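Local structure of centrosome-associated zinc finger protein Cp190 (Drosophila melanogaster, 6ER1) at residues A[82-86]-A[104-108]; A[49-54]-A[90-94]; A[60-64]-A[77-81]; A[57-61]-A[114-119]. The protein organises chromatin domains and insulator boundaries when recruited by insulator DNA-binding proteins, and homodimerizes through the N-terminal BTB domain described here. One frame throughout, in Å; residues are numbered along the deposited sequence.

Contact 1. Residues A[82-86]-A[104-108]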
loop_
_atom_site.group_PDB
_atom_site.type_symbol
_atom_site.label_atom_id
_atom_site.label_comp_id
_atom_site.label_asym_id
_atom_site.label_seq_id
_atom_site.Cartn_x
_atom_site.Cartn_y
_atom_site.Cartn_z
ATOM N N GLN A 82 -14.415 -18.272 4.006
ATOM C CA GLN A 82 -15.546 -17.423 3.600
ATOM C C GLN A 82 -15.606 -16.158 4.411
ATOM O O GLN A 82 -14.690 -15.834 5.207
ATOM C CB GLN A 82 -16.845 -18.256 3.690
ATOM C CG GLN A 82 -16.795 -19.409 2.720
ATOM C CD GLN A 82 -16.944 -18.957 1.264
ATOM O OE1 GLN A 82 -17.915 -18.244 0.916
ATOM N NE2 GLN A 82 -16.053 -19.413 0.392
ATOM N N ALA A 83 -16.627 -15.341 4.185
ATOM C CA ALA A 83 -16.624 -13.958 4.706
ATOM C C ALA A 83 -16.533 -13.888 6.221
ATOM O O ALA A 83 -16.017 -12.936 6.765
ATOM C CB ALA A 83 -17.823 -13.164 4.188
ATOM N N ASP A 84 -17.098 -14.906 6.927
ATOM C CA ASP A 84 -17.008 -14.872 8.383
ATOM C C ASP A 84 -15.593 -14.710 8.988
ATOM O O ASP A 84 -15.425 -14.121 10.029
ATOM C CB ASP A 84 -17.719 -16.082 9.062
ATOM C CG ASP A 84 -17.174 -17.429 8.669
ATOM O OD1 ASP A 84 -16.429 -17.540 7.653
ATOM O OD2 ASP A 84 -17.463 -18.395 9.406
ATOM N N VAL A 85 -14.614 -15.300 8.311
ATOM C CA VAL A 85 -13.208 -15.132 8.710
ATOM C C VAL A 85 -12.474 -14.111 7.828
ATOM O O VAL A 85 -11.652 -13.342 8.378
ATOM C CB VAL A 85 -12.430 -16.468 8.797
ATOM C CG1 VAL A 85 -13.060 -17.378 9.847
ATOM C CG2 VAL A 85 -12.323 -17.162 7.447
ATOM N N VAL A 86 -12.826 -14.059 6.552
ATOM C CA VAL A 86 -12.077 -13.195 5.610
ATOM C C VAL A 86 -12.302 -11.749 5.912
ATOM O O VAL A 86 -11.364 -10.907 5.924
ATOM C CB VAL A 86 -12.340 -13.517 4.152
ATOM C CG1 VAL A 86 -11.741 -12.476 3.209
ATOM C CG2 VAL A 86 -11.895 -14.941 3.825
ATOM N N MET A 104 -16.246 -16.636 17.539
ATOM C CA MET A 104 -15.375 -16.861 16.375
ATOM C C MET A 104 -13.902 -17.005 16.745
ATOM O O MET A 104 -13.093 -17.182 15.762
ATOM C CB MET A 104 -15.539 -15.674 15.394
ATOM C CG MET A 104 -16.867 -15.648 14.674
ATOM S SD MET A 104 -17.075 -16.970 13.490
ATOM C CE MET A 104 -15.709 -16.691 12.386
ATOM N N TYR A 105 -13.509 -16.902 17.977
ATOM C CA TYR A 105 -12.059 -16.896 18.350
ATOM C C TYR A 105 -11.449 -18.115 17.795
ATOM O O TYR A 105 -10.342 -17.989 17.092
ATOM C CB TYR A 105 -11.876 -16.828 19.864
ATOM C CG TYR A 105 -10.442 -16.961 20.275
ATOM C CD1 TYR A 105 -9.614 -15.859 20.152
ATOM C CD2 TYR A 105 -9.940 -18.115 20.764
ATOM C CE1 TYR A 105 -8.295 -15.952 20.542
ATOM C CE2 TYR A 105 -8.591 -18.224 21.165
ATOM C CZ TYR A 105 -7.781 -17.115 21.049
ATOM O OH TYR A 105 -6.467 -17.244 21.458
ATOM N N GLY A 106 -11.852 -19.315 18.078
ATOM C CA GLY A 106 -11.171 -20.492 17.631
ATOM C C GLY A 106 -11.159 -20.658 16.179
ATOM O O GLY A 106 -10.086 -21.076 15.605
ATOM N N LYS A 107 -12.148 -20.280 15.441
ATOM C CA LYS A 107 -12.191 -20.399 14.036
ATOM C C LYS A 107 -11.139 -19.397 13.469
ATOM O O LYS A 107 -10.463 -19.770 12.466
ATOM C CB LYS A 107 -13.585 -20.048 13.485
ATOM C CG LYS A 107 -13.797 -20.562 12.075
ATOM C CD LYS A 107 -15.211 -20.463 11.533
ATOM C CE LYS A 107 -15.229 -20.977 10.102
ATOM N NZ LYS A 107 -16.599 -21.032 9.516
ATOM N N LEU A 108 -11.096 -18.208 13.981
ATOM C CA LEU A 108 -10.116 -17.210 13.494
ATOM C C LEU A 108 -8.745 -17.732 13.795
ATOM O O LEU A 108 -7.834 -17.549 12.881
ATOM C CB LEU A 108 -10.369 -15.869 14.122
ATOM C CG LEU A 108 -11.600 -15.149 13.566
ATOM C CD1 LEU A 108 -11.990 -14.018 14.519
ATOM C CD2 LEU A 108 -11.317 -14.567 12.171
#

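Contact 2. Residues A[49-54]-A[90-94]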
loop_
_atom_site.group_PDB
_atom_site.type_symbol
_atom_site.label_atom_id
_atom_site.label_comp_id
_atom_site.label_asym_id
_atom_site.label_seq_id
_atom_site.Cartn_x
_atom_site.Cartn_y
_atom_site.Cartn_z
ATOM N N VAL A 49 -9.875 -5.788 -2.787
ATOM C CA VAL A 49 -8.773 -5.520 -1.896
ATOM C C VAL A 49 -7.542 -5.128 -2.746
ATOM O O VAL A 49 -7.544 -5.193 -3.977
ATOM C CB VAL A 49 -8.476 -6.766 -1.014
ATOM C CG1 VAL A 49 -9.655 -7.140 -0.158
ATOM C CG2 VAL A 49 -8.052 -7.956 -1.862
ATOM N N HIS A 50 -6.476 -4.794 -2.037
ATOM C CA HIS A 50 -5.133 -4.521 -2.605
ATOM C C HIS A 50 -4.217 -5.671 -2.297
ATOM O O HIS A 50 -3.948 -5.945 -1.127
ATOM C CB HIS A 50 -4.553 -3.248 -2.029
ATOM C CG HIS A 50 -5.409 -2.039 -2.204
ATOM N ND1 HIS A 50 -6.294 -1.618 -1.224
ATOM C CD2 HIS A 50 -5.569 -1.183 -3.244
ATOM C CE1 HIS A 50 -6.934 -0.548 -1.638
ATOM N NE2 HIS A 50 -6.524 -0.263 -2.867
ATOM N N ARG A 51 -3.706 -6.326 -3.331
ATOM C CA ARG A 51 -2.805 -7.463 -3.182
ATOM C C ARG A 51 -1.647 -7.163 -2.235
ATOM O O ARG A 51 -1.326 -8.014 -1.388
ATOM C CB ARG A 51 -2.302 -7.900 -4.534
ATOM C CG ARG A 51 -1.708 -9.272 -4.572
ATOM C CD ARG A 51 -1.281 -9.642 -5.999
ATOM N NE ARG A 51 -2.446 -10.067 -6.786
ATOM C CZ ARG A 51 -3.053 -9.367 -7.738
ATOM N NH1 ARG A 51 -2.629 -8.159 -8.087
ATOM N NH2 ARG A 51 -4.114 -9.886 -8.364
ATOM N N LEU A 52 -1.040 -5.972 -2.369
ATOM C CA LEU A 52 0.118 -5.650 -1.565
ATOM C C LEU A 52 -0.213 -5.544 -0.094
ATOM O O LEU A 52 0.655 -5.855 0.747
ATOM C CB LEU A 52 0.791 -4.414 -2.104
ATOM C CG LEU A 52 0.343 -3.003 -1.816
ATOM C CD1 LEU A 52 0.645 -2.619 -0.370
ATOM C CD2 LEU A 52 1.034 -1.996 -2.719
ATOM N N VAL A 53 -1.458 -5.120 0.241
ATOM C CA VAL A 53 -1.807 -5.041 1.652
ATOM C C VAL A 53 -1.892 -6.451 2.247
ATOM O O VAL A 53 -1.406 -6.730 3.362
ATOM C CB VAL A 53 -3.140 -4.292 1.833
ATOM C CG1 VAL A 53 -3.553 -4.310 3.288
ATOM C CG2 VAL A 53 -2.968 -2.837 1.376
ATOM N N LEU A 54 -2.542 -7.338 1.511
ATOM C CA LEU A 54 -2.694 -8.732 1.967
ATOM C C LEU A 54 -1.299 -9.385 2.128
ATOM O O LEU A 54 -0.969 -10.056 3.138
ATOM C CB LEU A 54 -3.562 -9.508 0.987
ATOM C CG LEU A 54 -5.106 -9.382 1.251
ATOM C CD1 LEU A 54 -5.624 -8.011 1.500
ATOM C CD2 LEU A 54 -5.883 -9.981 0.106
ATOM N N VAL A 90 -9.188 -9.353 6.783
ATOM C CA VAL A 90 -8.812 -8.277 5.869
ATOM C C VAL A 90 -8.891 -6.938 6.562
ATOM O O VAL A 90 -8.011 -6.055 6.394
ATOM C CB VAL A 90 -9.655 -8.312 4.576
ATOM C CG1 VAL A 90 -9.502 -7.034 3.742
ATOM C CG2 VAL A 90 -9.291 -9.503 3.724
ATOM N N ASN A 91 -9.937 -6.690 7.358
ATOM C CA ASN A 91 -9.984 -5.424 8.056
ATOM C C ASN A 91 -8.787 -5.219 9.022
ATOM O O ASN A 91 -8.239 -4.091 9.155
ATOM C CB ASN A 91 -11.304 -5.237 8.792
ATOM C CG ASN A 91 -12.507 -4.980 7.868
ATOM O OD1 ASN A 91 -12.360 -4.449 6.785
ATOM N ND2 ASN A 91 -13.691 -5.272 8.348
ATOM N N PHE A 92 -8.366 -6.304 9.651
ATOM C CA PHE A 92 -7.143 -6.317 10.469
ATOM C C PHE A 92 -5.926 -5.951 9.614
ATOM O O PHE A 92 -5.104 -5.100 10.047
ATOM C CB PHE A 92 -6.930 -7.666 11.145
ATOM C CG PHE A 92 -5.598 -7.830 11.782
ATOM C CD1 PHE A 92 -5.242 -7.198 12.935
ATOM C CD2 PHE A 92 -4.652 -8.545 11.103
ATOM C CE1 PHE A 92 -3.965 -7.314 13.446
ATOM C CE2 PHE A 92 -3.370 -8.681 11.608
ATOM C CZ PHE A 92 -3.036 -8.083 12.791
ATOM N N MET A 93 -5.835 -6.521 8.422
ATOM C CA MET A 93 -4.636 -6.201 7.588
ATOM C C MET A 93 -4.551 -4.731 7.256
ATOM O O MET A 93 -3.429 -4.157 7.174
ATOM C CB MET A 93 -4.643 -7.004 6.313
ATOM C CG MET A 93 -4.491 -8.460 6.526
ATOM S SD MET A 93 -4.922 -9.323 4.998
ATOM C CE MET A 93 -4.141 -10.749 5.230
ATOM N N TYR A 94 -5.674 -4.039 7.099
ATOM C CA TYR A 94 -5.710 -2.597 6.796
ATOM C C TYR A 94 -5.524 -1.687 8.001
ATOM O O TYR A 94 -5.126 -0.522 7.853
ATOM C CB TYR A 94 -6.994 -2.206 6.082
ATOM C CG TYR A 94 -7.010 -2.548 4.608
ATOM C CD1 TYR A 94 -7.376 -3.790 4.146
ATOM C CD2 TYR A 94 -6.580 -1.612 3.663
ATOM C CE1 TYR A 94 -7.348 -4.111 2.802
ATOM C CE2 TYR A 94 -6.558 -1.920 2.320
ATOM C CZ TYR A 94 -6.928 -3.171 1.878
ATOM O OH TYR A 94 -6.952 -3.475 0.546
HETATM O O HOH W 1 -1.212 -5.578 5.977
#

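Contact 3. Residues A[60-64]-A[77-81]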
loop_
_atom_site.group_PDB
_atom_site.type_symbol
_atom_site.label_atom_id
_atom_site.label_comp_id
_atom_site.label_asym_id
_atom_site.label_seq_id
_atom_site.Cartn_x
_atom_site.Cartn_y
_atom_site.Cartn_z
ATOM N N TYR A 60 -0.731 -16.408 1.959
ATOM C CA TYR A 60 -1.860 -17.316 1.675
ATOM C C TYR A 60 -2.668 -16.869 0.466
ATOM O O TYR A 60 -3.099 -17.686 -0.339
ATOM C CB TYR A 60 -2.713 -17.422 2.882
ATOM C CG TYR A 60 -3.819 -18.448 2.785
ATOM C CD1 TYR A 60 -3.580 -19.816 2.921
ATOM C CD2 TYR A 60 -5.135 -18.023 2.624
ATOM C CE1 TYR A 60 -4.635 -20.743 2.892
ATOM C CE2 TYR A 60 -6.195 -18.914 2.645
ATOM C CZ TYR A 60 -5.959 -20.258 2.767
ATOM O OH TYR A 60 -7.047 -21.113 2.730
ATOM N N PHE A 61 -2.928 -15.561 0.339
ATOM C CA PHE A 61 -3.653 -15.097 -0.834
ATOM C C PHE A 61 -2.836 -15.329 -2.121
ATOM O O PHE A 61 -3.421 -15.628 -3.148
ATOM C CB PHE A 61 -4.106 -13.654 -0.694
ATOM C CG PHE A 61 -5.219 -13.461 0.300
ATOM C CD1 PHE A 61 -6.512 -13.558 -0.120
ATOM C CD2 PHE A 61 -4.981 -13.172 1.637
ATOM C CE1 PHE A 61 -7.533 -13.370 0.760
ATOM C CE2 PHE A 61 -6.021 -13.008 2.535
ATOM C CZ PHE A 61 -7.278 -13.086 2.064
ATOM N N ASN A 62 -1.485 -15.272 -2.033
ATOM C CA ASN A 62 -0.633 -15.634 -3.155
ATOM C C ASN A 62 -0.878 -17.092 -3.582
ATOM O O ASN A 62 -1.033 -17.395 -4.757
ATOM C CB ASN A 62 0.865 -15.375 -2.897
ATOM C CG ASN A 62 1.192 -13.898 -2.756
ATOM O OD1 ASN A 62 0.651 -13.065 -3.466
ATOM N ND2 ASN A 62 2.133 -13.583 -1.871
ATOM N N VAL A 63 -0.951 -17.971 -2.600
ATOM C CA VAL A 63 -1.197 -19.381 -2.926
ATOM C C VAL A 63 -2.589 -19.609 -3.475
ATOM O O VAL A 63 -2.748 -20.399 -4.398
ATOM C CB VAL A 63 -0.781 -20.343 -1.770
ATOM C CG1 VAL A 63 -1.699 -21.535 -1.579
ATOM C CG2 VAL A 63 0.623 -20.856 -2.057
ATOM N N LEU A 64 -3.578 -18.882 -2.933
ATOM C CA LEU A 64 -4.952 -18.965 -3.500
ATOM C C LEU A 64 -4.969 -18.528 -4.978
ATOM O O LEU A 64 -5.580 -19.170 -5.802
ATOM C CB LEU A 64 -5.920 -18.115 -2.671
ATOM C CG LEU A 64 -6.185 -18.511 -1.237
ATOM C CD1 LEU A 64 -7.311 -17.664 -0.661
ATOM C CD2 LEU A 64 -6.446 -20.000 -1.083
ATOM N N MET A 77 -13.047 -18.014 -3.536
ATOM C CA MET A 77 -12.514 -18.399 -2.242
ATOM C C MET A 77 -12.855 -19.856 -1.909
ATOM O O MET A 77 -13.945 -20.319 -2.225
ATOM C CB MET A 77 -13.100 -17.506 -1.148
ATOM C CG MET A 77 -12.598 -16.066 -1.225
ATOM S SD MET A 77 -10.821 -15.837 -1.067
ATOM C CE MET A 77 -10.225 -15.925 -2.740
ATOM N N PRO A 78 -11.938 -20.577 -1.270
ATOM C CA PRO A 78 -12.244 -21.922 -0.818
ATOM C C PRO A 78 -13.371 -22.002 0.213
ATOM O O PRO A 78 -13.694 -21.023 0.888
ATOM C CB PRO A 78 -10.931 -22.424 -0.233
ATOM C CG PRO A 78 -9.949 -21.344 -0.363
ATOM C CD PRO A 78 -10.575 -20.145 -0.925
ATOM N N ASN A 79 -13.971 -23.182 0.323
ATOM C CA ASN A 79 -15.106 -23.386 1.240
ATOM C C ASN A 79 -14.789 -23.071 2.687
ATOM O O ASN A 79 -15.654 -22.555 3.404
ATOM C CB ASN A 79 -15.606 -24.810 1.130
ATOM C CG ASN A 79 -16.239 -25.089 -0.204
ATOM O OD1 ASN A 79 -16.705 -24.185 -0.894
ATOM N ND2 ASN A 79 -16.278 -26.358 -0.569
ATOM N N GLU A 80 -13.537 -23.299 3.092
ATOM C CA GLU A 80 -13.139 -23.035 4.479
ATOM C C GLU A 80 -12.735 -21.597 4.739
ATOM O O GLU A 80 -12.348 -21.293 5.872
ATOM C CB GLU A 80 -11.973 -23.946 4.941
ATOM C CG GLU A 80 -10.561 -23.649 4.377
ATOM C CD GLU A 80 -10.294 -24.359 3.074
ATOM O OE1 GLU A 80 -11.280 -24.673 2.342
ATOM O OE2 GLU A 80 -9.104 -24.570 2.783
ATOM N N PHE A 81 -12.833 -20.717 3.730
ATOM C CA PHE A 81 -12.286 -19.372 3.837
ATOM C C PHE A 81 -13.299 -18.391 3.273
ATOM O O PHE A 81 -13.155 -17.825 2.194
ATOM C CB PHE A 81 -10.939 -19.336 3.074
ATOM C CG PHE A 81 -10.061 -18.157 3.372
ATOM C CD1 PHE A 81 -9.544 -17.958 4.628
ATOM C CD2 PHE A 81 -9.668 -17.295 2.348
ATOM C CE1 PHE A 81 -8.655 -16.922 4.890
ATOM C CE2 PHE A 81 -8.774 -16.265 2.606
ATOM C CZ PHE A 81 -8.284 -16.059 3.881
#

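Contact 4. Residues A[57-61]-A[114-119]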
loop_
_atom_site.group_PDB
_atom_site.type_symbol
_atom_site.label_atom_id
_atom_site.label_comp_id
_atom_site.label_asym_id
_atom_site.label_seq_id
_atom_site.Cartn_x
_atom_site.Cartn_y
_atom_site.Cartn_z
ATOM N N CYS A 57 1.094 -9.240 5.326
ATOM C CA CYS A 57 0.778 -10.124 6.476
ATOM C C CYS A 57 0.882 -11.598 6.226
ATOM O O CYS A 57 1.000 -12.405 7.194
ATOM C CB CYS A 57 -0.628 -9.868 7.024
ATOM S SG CYS A 57 -0.756 -8.296 7.878
ATOM N N THR A 58 0.751 -11.990 4.970
ATOM C CA THR A 58 0.632 -13.421 4.645
ATOM C C THR A 58 1.018 -13.703 3.204
ATOM O O THR A 58 0.918 -12.817 2.365
ATOM C CB THR A 58 -0.820 -13.912 4.895
ATOM O OG1 THR A 58 -0.913 -15.341 4.786
ATOM C CG2 THR A 58 -1.817 -13.225 3.955
ATOM N N ASP A 59 1.371 -14.944 2.907
ATOM C CA ASP A 59 1.452 -15.404 1.506
ATOM C C ASP A 59 0.253 -16.288 1.089
ATOM O O ASP A 59 0.192 -16.778 -0.034
ATOM C CB ASP A 59 2.752 -16.146 1.236
ATOM C CG ASP A 59 3.938 -15.217 1.211
ATOM O OD1 ASP A 59 3.850 -14.251 0.431
ATOM O OD2 ASP A 59 4.876 -15.451 2.001
ATOM N N TYR A 60 -0.731 -16.408 1.959
ATOM C CA TYR A 60 -1.860 -17.316 1.675
ATOM C C TYR A 60 -2.668 -16.869 0.466
ATOM O O TYR A 60 -3.099 -17.686 -0.339
ATOM C CB TYR A 60 -2.713 -17.422 2.882
ATOM C CG TYR A 60 -3.819 -18.448 2.785
ATOM C CD1 TYR A 60 -3.580 -19.816 2.921
ATOM C CD2 TYR A 60 -5.135 -18.023 2.624
ATOM C CE1 TYR A 60 -4.635 -20.743 2.892
ATOM C CE2 TYR A 60 -6.195 -18.914 2.645
ATOM C CZ TYR A 60 -5.959 -20.258 2.767
ATOM O OH TYR A 60 -7.047 -21.113 2.730
ATOM N N PHE A 61 -2.928 -15.561 0.339
ATOM C CA PHE A 61 -3.653 -15.097 -0.834
ATOM C C PHE A 61 -2.836 -15.329 -2.121
ATOM O O PHE A 61 -3.421 -15.628 -3.148
ATOM C CB PHE A 61 -4.106 -13.654 -0.694
ATOM C CG PHE A 61 -5.219 -13.461 0.300
ATOM C CD1 PHE A 61 -6.512 -13.558 -0.120
ATOM C CD2 PHE A 61 -4.981 -13.172 1.637
ATOM C CE1 PHE A 61 -7.533 -13.370 0.760
ATOM C CE2 PHE A 61 -6.021 -13.008 2.535
ATOM C CZ PHE A 61 -7.278 -13.086 2.064
ATOM N N GLU A 114 -3.750 -21.792 9.414
ATOM C CA GLU A 114 -3.753 -22.300 8.065
ATOM C C GLU A 114 -3.025 -21.324 7.127
ATOM O O GLU A 114 -2.375 -21.818 6.165
ATOM C CB GLU A 114 -5.247 -22.494 7.613
ATOM C CG GLU A 114 -5.442 -22.838 6.141
ATOM C CD GLU A 114 -6.804 -23.315 5.700
ATOM O OE1 GLU A 114 -7.525 -23.813 6.577
ATOM O OE2 GLU A 114 -7.114 -23.264 4.453
ATOM N N MET A 115 -3.130 -20.054 7.367
ATOM C CA MET A 115 -2.546 -19.003 6.530
ATOM C C MET A 115 -1.078 -18.790 6.912
ATOM O O MET A 115 -0.372 -18.116 6.144
ATOM C CB MET A 115 -3.224 -17.666 6.741
ATOM C CG MET A 115 -4.692 -17.639 6.351
ATOM S SD MET A 115 -5.487 -16.078 6.830
ATOM C CE MET A 115 -4.799 -15.043 5.592
ATOM N N ASN A 116 -0.668 -19.293 8.038
ATOM C CA ASN A 116 0.597 -18.952 8.729
ATOM C C ASN A 116 0.693 -17.489 8.858
ATOM O O ASN A 116 1.788 -16.865 8.616
ATOM C CB ASN A 116 1.859 -19.564 8.098
ATOM C CG ASN A 116 2.963 -19.579 9.100
ATOM O OD1 ASN A 116 2.793 -19.929 10.262
ATOM N ND2 ASN A 116 4.184 -19.113 8.630
ATOM N N MET A 117 -0.315 -16.760 9.229
ATOM C CA MET A 117 -0.330 -15.348 9.394
ATOM C C MET A 117 0.185 -15.004 10.757
ATOM O O MET A 117 -0.531 -14.711 11.723
ATOM C CB MET A 117 -1.733 -14.768 9.147
ATOM C CG MET A 117 -1.799 -13.277 9.137
ATOM S SD MET A 117 -3.457 -12.763 8.602
ATOM C CE MET A 117 -3.410 -11.043 8.972
ATOM N N THR A 118 1.530 -14.972 10.870
ATOM C CA THR A 118 2.194 -14.835 12.117
ATOM C C THR A 118 1.757 -13.638 12.949
ATOM O O THR A 118 1.588 -13.750 14.188
ATOM C CB THR A 118 3.739 -14.752 11.843
ATOM O OG1 THR A 118 4.095 -15.903 11.061
ATOM C CG2 THR A 118 4.537 -14.738 13.125
ATOM N N VAL A 119 1.601 -12.484 12.299
ATOM C CA VAL A 119 1.270 -11.290 13.057
ATOM C C VAL A 119 -0.120 -11.439 13.751
ATOM O O VAL A 119 -0.306 -10.939 14.830
ATOM C CB VAL A 119 1.357 -10.006 12.224
ATOM C CG1 VAL A 119 0.369 -9.965 11.098
ATOM C CG2 VAL A 119 1.352 -8.739 13.070
HETATM O O HOH W 2 2.455 -12.147 9.510
HETATM O O HOH W 3 3.466 -14.516 7.904
HETATM O O HOH W 4 1.701 -16.736 5.304
#

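Contact 1. Residues A[82-86]-A[104-108]
The first turn of helix 105-115 packs beside the first turn of helix 83-95, with the CA atoms of Val-85 and Leu-108 the nearest pair, 6.1 Å between Val-85 CA and Leu-108 CA. Met-104, just ahead of its helix, folds its side chain back through three m torsions, so that its CE methyl lies 3.5 Å from the backbone O of Asp-84 and 3.7 Å from CG1 of Val-85. One turn on, Lys-107 extends with all four torsions near t. Lys-107 CG passes Val-85 CG1 at 4.0 Å, and Lys-107 NZ reaches Asp-84 OD2 at 2.8 Å, a hydrogen-bonded salt bridge on the partly exposed side of the contact. Leu-108 supplies the buried side: its CD2 lies 4.0 Å from both CA and CB of Val-85. Val-85 is thus covered by three side chains of segment 104-108, one of them the lysine that also holds the neighbouring aspartate. Gln-82, the N-cap residue of helix 83-95, turns from this interface and hydrogen-bonds to Arg-42 and Pro-78. Helix 83-95, strand 97-101 and helix 105-115 follow one another, and the starts of the two helices pack together in the alpha-helical part of the BTB/POZ fold.

Contact 2. Residues A[49-54]-A[90-94]
Polar contacts converge on the hydroxyl of Tyr-94. The backbone N of His-50 donates to Tyr-94 OH at 2.9 Å, and ND1 of the same histidine shares a shorter hydrogen bond with that OH, 2.6 Å. The two rings meet rim to rim, centroids 5.8 Å apart, so this pair is held by the hydroxyl and not by stacking. Because His-50 is the N-cap residue of helix 51-57, the tyrosine of helix 83-95 is bound to the very start of that helix. A water completes the polar set by donating to Val-53 O and Met-93 O, 2.9 Å from each.

The CH-pi contact is nearly ideal: Val-53 CG1 stands 3.7 Å from the Tyr-94 ring centroid and 6° off the ring normal. Phe-29 of helix 17-31 also stacks with this ring.

Apolar packing fills the remainder. Val-49 CG1 meets Val-90 CG1 at 3.9 Å, and Leu-54 CG lies 3.8 Å from Met-93 SD, where the backbones come closest, 6.5 Å between the CA atoms of Leu-54 and Met-93.

The second subunit is close by: its Trp-17 hydrogen-bonds to Met-93 O, and its Leu-52 packs on His-50. All seven touching residues are buried, as befits the helical core of a BTB/POZ domain beside its homodimer interface.

Contact 3. Residues A[60-64]-A[77-81]
Three aromatic rings gather where a loop without regular structure meets helix 60-67. Phe-81 is the hub of this cluster. Tyr-60 directs its ring edge at the face of Phe-81 in a T-shaped pair, with centroids 4.9 Å apart, planes at 71° and CE2 of Tyr-60 3.7 Å from CE2 of Phe-81. Phe-61 approaches the same ring obliquely, its CZ 3.6 Å from Phe-81 CE2 and the planes at 57°. With chi1 t at Tyr-60 and m at Phe-61, the rings of these successive helix residues both come against Phe-81.

The loop joins strand 74-76 of the BTB/POZ sheet to helix 83-95, and a type I beta turn from Pro-78 to Phe-81, closed by Phe-81 N to Pro-78 O at 3.0 Å, reverses the chain there. The turn places Pro-78 and Phe-81 so that both meet Leu-64, one helical turn beyond Tyr-60. Leu-64 CD2 touches Pro-78 CG at 3.8 Å, while its CD1 lies 3.8 Å from Phe-81 CD2 and 4.0 Å from Met-77 SD. The hydroxyl of Tyr-60 is hydrogen-bonded to Glu-114 of helix 105-115, and Met-115 of that helix packs against all three rings of the cluster.

Contact 4. Residues A[57-61]-A[114-119]
Two helix junctions of the BTB/POZ fold lie side by side here: the link from helix 51-57 to helix 60-67, and the break between helices 105-115 and 118-124. Each has its own local motif. Thr-58 OG1 accepts from Tyr-60 N at 3.0 Å, forming an ST turn at the start of helix 60-67, while Asn-116, with positive phi, ends helix 105-115 in a Schellman motif and Met-117 centres an inverse gamma turn. The backbones run close, 5.2 Å between CA atoms for both Thr-58 with Met-117 and Tyr-60 with Met-115. Met-115 lays its CG over the Tyr-60 ring, a CH-pi contact 4.0 Å from the centroid, and sends CE to within 3.9 Å of Phe-61 CE2. Met-117, extended with all three torsions t, reaches Cys-57, CE to CB 3.6 Å, and Val-119 CG1 meets Cys-57 SG at 3.8 Å; Trp-17 of the second subunit packs on both Cys-57 and Val-119. Waters join the backbones, one linking Cys-57 O (2.7 Å) to Val-119 N (2.9 Å), another Asp-59 N (3.0 Å) to Met-115 O (2.6 Å). At the exposed end, the Tyr-60 hydroxyl donates a hydrogen bond to Glu-114, with OH and OE2 2.8 Å apart.

Contact 2 is the core of the set, its centre about 3 Å from the centre of the chain and wholly buried, whereas contacts 1, 3 and 4 lie farther out and are partly buried. Contacts 1 and 2 use opposite ends of helix 83-95: the outer end carries a salt bridge, the inner one a buried tyrosine hydroxyl. Contacts 3 and 4 share Tyr-60 and Phe-61, so one pair of rings serves both the loop 77-81 and Met-115. Phe-61 also packs on Leu-54 and Met-93, tying contacts 3 and 4 to contact 2. Waters bridge backbones in contacts 2 and 4. Contact 3 is bound chiefly by aromatic and aliphatic side chains.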